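Local structure of aminoglycoside N(6')acetyltransferase (Legionella pneumophila subsp. pneumophila, 3F5B) at residues E12-M20 against L111-S122; H25-H33 against I68-Y78. The protein probably transfers an acyl group, most likely acetyl from acetyl-coenzyme A as GNAT-family enzymes do, with an aminoglycoside as the likely acceptor. One frame throughout, in Å; residues are numbered along the deposited sequence.

Interaction 1: residues E12-M20 against L111-S122. With PO4 (phosphate ion), chain B; ACT (acetate ion), chain C.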
# COMPACT_ATOMS: atom_id res chain seq x y z
N GLU A 12 -15.32 -14.48 6.04
CA GLU A 12 -14.15 -13.82 6.62
C GLU A 12 -13.10 -13.52 5.55
O GLU A 12 -13.41 -13.55 4.35
CB GLU A 12 -13.57 -14.68 7.74
CG GLU A 12 -13.41 -16.14 7.40
CD GLU A 12 -12.74 -16.93 8.54
OE1 GLU A 12 -11.88 -17.79 8.23
OE2 GLU A 12 -13.07 -16.69 9.73
N PHE A 13 -11.86 -13.25 5.96
CA PHE A 13 -10.85 -12.74 5.04
C PHE A 13 -10.22 -13.82 4.16
O PHE A 13 -9.89 -14.89 4.63
CB PHE A 13 -9.73 -12.03 5.81
CG PHE A 13 -10.15 -10.73 6.45
CD1 PHE A 13 -11.49 -10.32 6.47
CD2 PHE A 13 -9.21 -9.94 7.08
CE1 PHE A 13 -11.86 -9.14 7.11
CE2 PHE A 13 -9.56 -8.77 7.71
CZ PHE A 13 -10.87 -8.36 7.74
N ARG A 14 -10.02 -13.50 2.89
CA ARG A 14 -9.39 -14.40 1.94
C ARG A 14 -7.84 -14.39 2.03
O ARG A 14 -7.19 -15.41 1.87
CB ARG A 14 -9.81 -14.01 0.51
CG ARG A 14 -9.28 -14.97 -0.57
CD ARG A 14 -9.46 -14.35 -1.97
NE ARG A 14 -8.78 -15.14 -3.00
CZ ARG A 14 -9.16 -15.17 -4.28
NH1 ARG A 14 -10.23 -14.47 -4.67
NH2 ARG A 14 -8.51 -15.94 -5.15
N PHE A 15 -7.27 -13.21 2.26
CA PHE A 15 -5.84 -13.01 2.17
C PHE A 15 -5.11 -12.96 3.52
O PHE A 15 -5.72 -12.66 4.56
CB PHE A 15 -5.54 -11.70 1.42
CG PHE A 15 -6.21 -11.61 0.08
CD1 PHE A 15 -5.98 -12.58 -0.89
CD2 PHE A 15 -7.05 -10.54 -0.21
CE1 PHE A 15 -6.58 -12.47 -2.15
CE2 PHE A 15 -7.68 -10.44 -1.45
CZ PHE A 15 -7.45 -11.41 -2.41
N CYS A 16 -3.81 -13.23 3.45
CA CYS A 16 -2.92 -13.26 4.60
C CYS A 16 -1.81 -12.26 4.33
O CYS A 16 -1.37 -12.13 3.19
CB CYS A 16 -2.32 -14.66 4.72
SG CYS A 16 -1.21 -14.85 6.12
N PHE A 17 -1.37 -11.55 5.36
CA PHE A 17 -0.32 -10.53 5.19
C PHE A 17 0.77 -10.74 6.24
O PHE A 17 0.47 -11.03 7.42
CB PHE A 17 -0.91 -9.10 5.32
CG PHE A 17 -2.09 -8.84 4.41
CD1 PHE A 17 -1.90 -8.37 3.13
CD2 PHE A 17 -3.41 -9.09 4.87
CE1 PHE A 17 -3.03 -8.12 2.26
CE2 PHE A 17 -4.54 -8.89 4.02
CZ PHE A 17 -4.35 -8.42 2.71
N LYS A 18 2.02 -10.61 5.83
CA LYS A 18 3.15 -10.72 6.76
C LYS A 18 4.24 -9.77 6.39
O LYS A 18 4.42 -9.44 5.24
CB LYS A 18 3.74 -12.16 6.87
CG LYS A 18 3.30 -13.22 5.88
CD LYS A 18 2.03 -13.98 6.36
CE LYS A 18 2.29 -15.33 7.17
NZ LYS A 18 2.10 -15.25 8.71
N GLN A 19 5.02 -9.37 7.39
CA GLN A 19 6.22 -8.63 7.14
C GLN A 19 7.15 -9.52 6.35
O GLN A 19 7.20 -10.74 6.54
CB GLN A 19 6.84 -8.13 8.43
CG GLN A 19 6.00 -7.00 9.01
CD GLN A 19 6.37 -6.58 10.42
OE1 GLN A 19 7.42 -6.93 10.93
NE2 GLN A 19 5.45 -5.82 11.07
N MSE A 20 7.89 -8.92 5.43
CA MSE A 20 8.86 -9.62 4.60
C MSE A 20 9.96 -10.26 5.42
O MSE A 20 10.38 -9.70 6.44
CB MSE A 20 9.50 -8.60 3.66
CG MSE A 20 8.56 -8.08 2.61
SE MSE A 20 8.49 -9.36 1.17
CE MSE A 20 10.36 -9.27 0.57
N LEU A 111 -10.89 -7.41 -6.64
CA LEU A 111 -9.88 -8.09 -5.84
C LEU A 111 -8.92 -7.11 -5.12
O LEU A 111 -8.54 -7.35 -3.96
CB LEU A 111 -9.06 -9.03 -6.71
CG LEU A 111 -8.13 -9.99 -5.95
CD1 LEU A 111 -7.92 -11.30 -6.72
CD2 LEU A 111 -6.78 -9.31 -5.65
N SER A 112 -8.48 -6.07 -5.82
CA SER A 112 -7.56 -5.08 -5.23
C SER A 112 -8.24 -4.35 -4.06
O SER A 112 -7.61 -4.13 -3.04
CB SER A 112 -7.10 -4.07 -6.26
OG SER A 112 -6.35 -4.73 -7.27
N VAL A 113 -9.52 -4.02 -4.21
CA VAL A 113 -10.26 -3.35 -3.17
C VAL A 113 -10.36 -4.28 -1.96
O VAL A 113 -10.16 -3.88 -0.81
CB VAL A 113 -11.67 -2.87 -3.67
CG1 VAL A 113 -12.52 -2.38 -2.49
CG2 VAL A 113 -11.51 -1.75 -4.71
N GLN A 114 -10.66 -5.55 -2.22
CA GLN A 114 -10.79 -6.48 -1.13
C GLN A 114 -9.44 -6.60 -0.42
O GLN A 114 -9.38 -6.64 0.79
CB GLN A 114 -11.24 -7.85 -1.63
CG GLN A 114 -11.44 -8.87 -0.49
CD GLN A 114 -11.93 -10.22 -0.98
OE1 GLN A 114 -12.43 -10.33 -2.11
NE2 GLN A 114 -11.80 -11.26 -0.15
N MSE A 115 -8.37 -6.69 -1.18
CA MSE A 115 -7.04 -6.82 -0.54
C MSE A 115 -6.70 -5.60 0.31
O MSE A 115 -6.18 -5.73 1.44
CB MSE A 115 -5.94 -7.06 -1.57
CG MSE A 115 -4.59 -7.49 -0.93
SE MSE A 115 -3.10 -6.76 -1.96
CE MSE A 115 -3.48 -4.91 -1.62
N ILE A 116 -6.98 -4.41 -0.25
CA ILE A 116 -6.76 -3.17 0.49
C ILE A 116 -7.53 -3.21 1.81
O ILE A 116 -6.95 -2.98 2.88
CB ILE A 116 -7.16 -1.91 -0.35
CG1 ILE A 116 -6.17 -1.69 -1.51
CG2 ILE A 116 -7.32 -0.68 0.57
CD1 ILE A 116 -6.66 -0.72 -2.59
N HIS A 117 -8.82 -3.52 1.74
CA HIS A 117 -9.65 -3.55 2.95
C HIS A 117 -9.18 -4.59 3.95
O HIS A 117 -9.08 -4.31 5.16
CB HIS A 117 -11.12 -3.76 2.64
CG HIS A 117 -11.76 -2.59 1.95
ND1 HIS A 117 -13.03 -2.65 1.43
CD2 HIS A 117 -11.29 -1.36 1.66
CE1 HIS A 117 -13.33 -1.49 0.87
NE2 HIS A 117 -12.29 -0.68 1.00
N GLU A 118 -8.87 -5.78 3.47
CA GLU A 118 -8.38 -6.82 4.40
C GLU A 118 -7.03 -6.47 5.02
O GLU A 118 -6.76 -6.78 6.18
CB GLU A 118 -8.31 -8.17 3.68
CG GLU A 118 -9.70 -8.75 3.35
CD GLU A 118 -9.60 -10.17 2.78
OE1 GLU A 118 -8.45 -10.64 2.66
OE2 GLU A 118 -10.63 -10.81 2.45
N PHE A 119 -6.15 -5.83 4.26
CA PHE A 119 -4.86 -5.42 4.82
C PHE A 119 -5.03 -4.39 5.95
O PHE A 119 -4.46 -4.55 7.05
CB PHE A 119 -3.97 -4.88 3.73
CG PHE A 119 -2.62 -4.37 4.20
CD1 PHE A 119 -1.66 -5.24 4.73
CD2 PHE A 119 -2.32 -3.02 4.11
CE1 PHE A 119 -0.41 -4.76 5.16
CE2 PHE A 119 -1.06 -2.53 4.55
CZ PHE A 119 -0.11 -3.40 5.06
N ILE A 120 -5.83 -3.36 5.68
CA ILE A 120 -6.08 -2.32 6.68
C ILE A 120 -6.72 -2.90 7.93
O ILE A 120 -6.28 -2.59 9.04
CB ILE A 120 -6.95 -1.16 6.13
CG1 ILE A 120 -6.17 -0.44 5.05
CG2 ILE A 120 -7.33 -0.17 7.29
CD1 ILE A 120 -7.03 0.42 4.10
N LEU A 121 -7.76 -3.72 7.77
CA LEU A 121 -8.41 -4.33 8.91
C LEU A 121 -7.57 -5.37 9.66
O LEU A 121 -7.74 -5.52 10.87
CB LEU A 121 -9.80 -4.91 8.55
CG LEU A 121 -10.77 -3.90 7.93
CD1 LEU A 121 -12.00 -4.58 7.41
CD2 LEU A 121 -11.15 -2.78 8.94
N SER A 122 -6.71 -6.09 8.95
CA SER A 122 -5.85 -7.11 9.56
C SER A 122 -4.63 -6.53 10.28
O SER A 122 -4.17 -7.11 11.27
CB SER A 122 -5.31 -8.09 8.48
OG SER A 122 -6.38 -8.82 7.89
P PO4 B . -11.45 -16.06 -7.95
O1 PO4 B . -10.49 -16.95 -8.76
O2 PO4 B . -11.83 -16.84 -6.71
O3 PO4 B . -10.70 -14.81 -7.55
O4 PO4 B . -12.70 -15.67 -8.69
C ACT C . -7.43 -15.83 -8.78
O ACT C . -7.85 -16.67 -7.93
OXT ACT C . -6.67 -16.31 -9.67
CH3 ACT C . -7.86 -14.37 -8.79
O HOH W 1 -12.27 -12.79 -3.66

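Interaction 2: residues H25-H33 against I68-Y78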
# COMPACT_ATOMS: atom_id res chain seq x y z
N HIS A 25 13.04 -12.10 -0.53
CA HIS A 25 13.73 -10.95 -1.09
C HIS A 25 13.81 -10.99 -2.64
O HIS A 25 13.39 -10.03 -3.32
CB HIS A 25 15.14 -10.84 -0.50
CG HIS A 25 15.75 -9.47 -0.64
ND1 HIS A 25 16.96 -9.13 -0.08
CD2 HIS A 25 15.30 -8.35 -1.26
CE1 HIS A 25 17.24 -7.87 -0.35
NE2 HIS A 25 16.24 -7.37 -1.07
N GLU A 26 14.36 -12.08 -3.18
CA GLU A 26 14.52 -12.20 -4.61
C GLU A 26 13.18 -12.21 -5.35
O GLU A 26 13.06 -11.59 -6.40
CB GLU A 26 15.42 -13.39 -4.97
CG GLU A 26 16.81 -13.23 -4.31
CD GLU A 26 17.88 -14.08 -4.92
OE1 GLU A 26 17.58 -15.17 -5.49
OE2 GLU A 26 19.04 -13.65 -4.80
N LEU A 27 12.17 -12.87 -4.76
CA LEU A 27 10.80 -12.83 -5.31
C LEU A 27 10.31 -11.40 -5.56
O LEU A 27 9.81 -11.07 -6.66
CB LEU A 27 9.81 -13.59 -4.42
CG LEU A 27 8.31 -13.46 -4.74
CD1 LEU A 27 7.95 -14.12 -6.04
CD2 LEU A 27 7.44 -14.03 -3.61
N VAL A 28 10.41 -10.57 -4.52
CA VAL A 28 9.92 -9.20 -4.60
C VAL A 28 10.82 -8.37 -5.52
O VAL A 28 10.34 -7.56 -6.32
CB VAL A 28 9.80 -8.56 -3.20
CG1 VAL A 28 9.55 -7.06 -3.29
CG2 VAL A 28 8.67 -9.27 -2.41
N LEU A 29 12.14 -8.58 -5.45
CA LEU A 29 13.03 -7.91 -6.40
C LEU A 29 12.65 -8.16 -7.89
O LEU A 29 12.65 -7.23 -8.72
CB LEU A 29 14.50 -8.24 -6.11
CG LEU A 29 15.14 -7.46 -4.94
CD1 LEU A 29 16.51 -8.05 -4.65
CD2 LEU A 29 15.27 -5.96 -5.25
N GLY A 30 12.31 -9.40 -8.22
CA GLY A 30 11.87 -9.72 -9.58
C GLY A 30 10.59 -8.96 -9.87
O GLY A 30 10.46 -8.32 -10.93
N TRP A 31 9.66 -9.03 -8.93
CA TRP A 31 8.35 -8.39 -9.05
C TRP A 31 8.45 -6.92 -9.47
O TRP A 31 7.77 -6.48 -10.37
CB TRP A 31 7.60 -8.45 -7.72
CG TRP A 31 6.83 -9.72 -7.47
CD1 TRP A 31 6.64 -10.77 -8.33
CD2 TRP A 31 6.13 -10.04 -6.28
NE1 TRP A 31 5.86 -11.73 -7.74
CE2 TRP A 31 5.51 -11.29 -6.48
CE3 TRP A 31 5.92 -9.37 -5.06
CZ2 TRP A 31 4.74 -11.93 -5.49
CZ3 TRP A 31 5.15 -9.99 -4.08
CH2 TRP A 31 4.57 -11.26 -4.30
N ILE A 32 9.34 -6.18 -8.83
CA ILE A 32 9.36 -4.74 -9.03
C ILE A 32 10.25 -4.33 -10.19
O ILE A 32 10.52 -3.14 -10.39
CB ILE A 32 9.75 -3.99 -7.75
CG1 ILE A 32 11.21 -4.31 -7.34
CG2 ILE A 32 8.75 -4.34 -6.63
CD1 ILE A 32 11.69 -3.64 -6.07
N HIS A 33 10.71 -5.33 -10.95
CA HIS A 33 11.34 -5.09 -12.24
C HIS A 33 10.48 -5.55 -13.44
O HIS A 33 10.95 -5.60 -14.59
CB HIS A 33 12.75 -5.70 -12.26
CG HIS A 33 13.71 -4.97 -11.37
ND1 HIS A 33 13.87 -5.28 -10.03
CD2 HIS A 33 14.54 -3.93 -11.62
CE1 HIS A 33 14.76 -4.46 -9.50
NE2 HIS A 33 15.19 -3.63 -10.44
N ILE A 68 4.19 -8.57 2.45
CA ILE A 68 3.82 -9.44 1.33
C ILE A 68 2.39 -9.96 1.61
O ILE A 68 2.07 -10.30 2.75
CB ILE A 68 4.90 -10.57 1.10
CG1 ILE A 68 4.59 -11.46 -0.13
CG2 ILE A 68 5.15 -11.44 2.34
CD1 ILE A 68 5.88 -12.20 -0.62
N ALA A 69 1.56 -9.99 0.57
CA ALA A 69 0.18 -10.52 0.67
C ALA A 69 0.14 -11.89 0.05
O ALA A 69 0.72 -12.09 -1.04
CB ALA A 69 -0.78 -9.60 -0.07
N TYR A 70 -0.58 -12.82 0.70
CA TYR A 70 -0.71 -14.19 0.25
C TYR A 70 -2.18 -14.53 -0.02
O TYR A 70 -3.06 -14.06 0.69
CB TYR A 70 -0.21 -15.16 1.33
CG TYR A 70 1.28 -15.33 1.31
CD1 TYR A 70 2.12 -14.36 1.88
CD2 TYR A 70 1.86 -16.42 0.68
CE1 TYR A 70 3.52 -14.51 1.85
CE2 TYR A 70 3.24 -16.58 0.63
CZ TYR A 70 4.06 -15.62 1.22
OH TYR A 70 5.42 -15.81 1.15
N ASP A 71 -2.41 -15.35 -1.05
CA ASP A 71 -3.71 -15.97 -1.28
C ASP A 71 -3.43 -17.46 -1.04
O ASP A 71 -2.87 -18.13 -1.90
CB ASP A 71 -4.15 -15.69 -2.71
CG ASP A 71 -5.48 -16.35 -3.05
OD1 ASP A 71 -6.33 -16.53 -2.14
OD2 ASP A 71 -5.66 -16.66 -4.24
N ASN A 72 -3.77 -17.94 0.16
CA ASN A 72 -3.31 -19.26 0.64
C ASN A 72 -1.79 -19.35 0.53
O ASN A 72 -1.07 -18.50 1.08
CB ASN A 72 -4.02 -20.38 -0.12
CG ASN A 72 -5.49 -20.45 0.20
OD1 ASN A 72 -5.92 -20.06 1.30
ND2 ASN A 72 -6.29 -20.95 -0.76
N GLU A 73 -1.30 -20.32 -0.24
CA GLU A 73 0.14 -20.46 -0.45
C GLU A 73 0.74 -19.50 -1.49
O GLU A 73 1.93 -19.50 -1.67
CB GLU A 73 0.52 -21.93 -0.79
CG GLU A 73 -0.66 -22.89 -1.09
CD GLU A 73 -1.39 -22.64 -2.43
OE1 GLU A 73 -2.45 -21.97 -2.39
OE2 GLU A 73 -0.94 -23.13 -3.51
N ILE A 74 -0.08 -18.70 -2.16
CA ILE A 74 0.38 -17.92 -3.29
C ILE A 74 0.68 -16.44 -2.92
O ILE A 74 -0.24 -15.68 -2.69
CB ILE A 74 -0.66 -18.02 -4.47
CG1 ILE A 74 -0.84 -19.49 -4.92
CG2 ILE A 74 -0.35 -17.07 -5.63
CD1 ILE A 74 0.42 -20.17 -5.44
N PRO A 75 1.97 -16.04 -2.90
CA PRO A 75 2.27 -14.61 -2.72
C PRO A 75 1.95 -13.83 -4.01
O PRO A 75 2.18 -14.34 -5.10
CB PRO A 75 3.78 -14.62 -2.41
CG PRO A 75 4.31 -15.85 -3.25
CD PRO A 75 3.17 -16.86 -3.18
N PHE A 76 1.41 -12.63 -3.89
CA PHE A 76 0.92 -11.94 -5.09
C PHE A 76 1.05 -10.42 -5.05
O PHE A 76 0.87 -9.78 -6.08
CB PHE A 76 -0.54 -12.35 -5.42
CG PHE A 76 -1.58 -11.75 -4.48
CD1 PHE A 76 -2.16 -10.53 -4.77
CD2 PHE A 76 -1.95 -12.41 -3.31
CE1 PHE A 76 -3.11 -9.94 -3.90
CE2 PHE A 76 -2.90 -11.84 -2.43
CZ PHE A 76 -3.46 -10.60 -2.71
N ALA A 77 1.31 -9.84 -3.86
CA ALA A 77 1.44 -8.38 -3.77
C ALA A 77 2.51 -7.98 -2.78
O ALA A 77 2.86 -8.74 -1.87
CB ALA A 77 0.08 -7.73 -3.36
N TYR A 78 2.97 -6.74 -2.93
CA TYR A 78 4.02 -6.17 -2.09
C TYR A 78 3.50 -4.81 -1.63
O TYR A 78 3.00 -4.01 -2.43
CB TYR A 78 5.29 -6.04 -2.91
CG TYR A 78 6.44 -5.20 -2.34
CD1 TYR A 78 6.94 -5.41 -1.06
CD2 TYR A 78 7.07 -4.22 -3.15
CE1 TYR A 78 8.03 -4.63 -0.56
CE2 TYR A 78 8.17 -3.46 -2.66
CZ TYR A 78 8.63 -3.67 -1.37
OH TYR A 78 9.68 -2.93 -0.88

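Interaction 1: residues E12-M20 against L111-S122
E118, buried on helix 109-123, sends its carboxylate to the backbone amides of R14 and F15, where the chain leads into edge strand 15-19. Its CB lies 3.9 Å from CE2 of F17. CG then lies against one face of the F13 ring, a CH-pi contact 3.9 Å from the centroid. The chain runs extended beyond CG (chi2 -174°), which carries the carboxylate to two successive amides: OE1 accepts from F15 N at 2.9 Å through its syn lone pair, and OE2 accepts from R14 N at 2.8 Å. Q114 NE2, one helical turn back, donates to the same OE2 at 2.9 Å in an almost straight bond, coming from the opposite face of the carboxylate plane to R14 N. Farther along the strand, F17 offers a ring face to the edge of F119, the planes 62° apart, while F15 packs on M115 and L111. Flat, greasy rings suit the strand side that faces the helix. R14 points its guanidinium outward to a phosphate and an acetate ion, both probably from the crystallisation liquor, and NE forms a salt bridge with D71. Three N-H donors thus grip one buried carboxylate, which would be expected to stabilise its ionised form while tying R14 and F15 to the helix.

Interaction 2: residues H25-H33 against I68-Y78
W31 pushes its six-membered ring against the backbone of strand 74-84, and here the packing is close. CZ2 comes to 3.5 Å from P75 O near the plane of the indole, CZ3 to 3.4 Å from A77 O, and CH2 to 3.5 Å from F76 N. A broad flat side chain suits this place, because it can lie along three consecutive residues, two of which, F76 and A77, start their own side chains away from the helix. CG of W31 stands anti to the carbonyl carbon (chi1 -85°), which sends the indole out from the last turn of helix 25-31 to the strand. One turn earlier, V28 sets CG1 almost over the centre of the Y78 ring, 3.6 Å from the centroid and 6° from its normal; a branched side chain brings a methyl down on a ring without a long reach. I32 CG2 touches the same tyrosine at CD2, and the phenol OH is hydrogen-bonded to H66 ND1. The two strands form a beta hairpin, closed by a type II' turn from D71 to I74, within the central sheet of the GNAT fold, and the helix crosses strand 74-78 at -67°. Toward that turn the contact thins. Partly exposed L27 reaches the hairpin through a single methyl, CD2, 3.6 Å from P75 CG and 3.8 Å from I68 CD1; the compact proline ring gives this methyl an apolar seat.

Interactions 1 and 2, with centres 14 Å apart, meet through the sheet. Strand 15-19 pairs antiparallel with strand 65-71: C16 O lies 2.7 Å from Y70 N, and K18 O 2.9 Å from I68 N, both probable hydrogen bonds. The chain passes from that strand to helix 25-31, and M20, in between, packs on V28. Interaction 2 is nested within the loop that interaction 1 closes, and M115 of helix 109-123 also touches A69, F76 and A77 of the hairpin. A bound cyclohexane lies outside both contacts, about 9 Å from the side chains of M115 and Y78; its pocket includes L99 and F100.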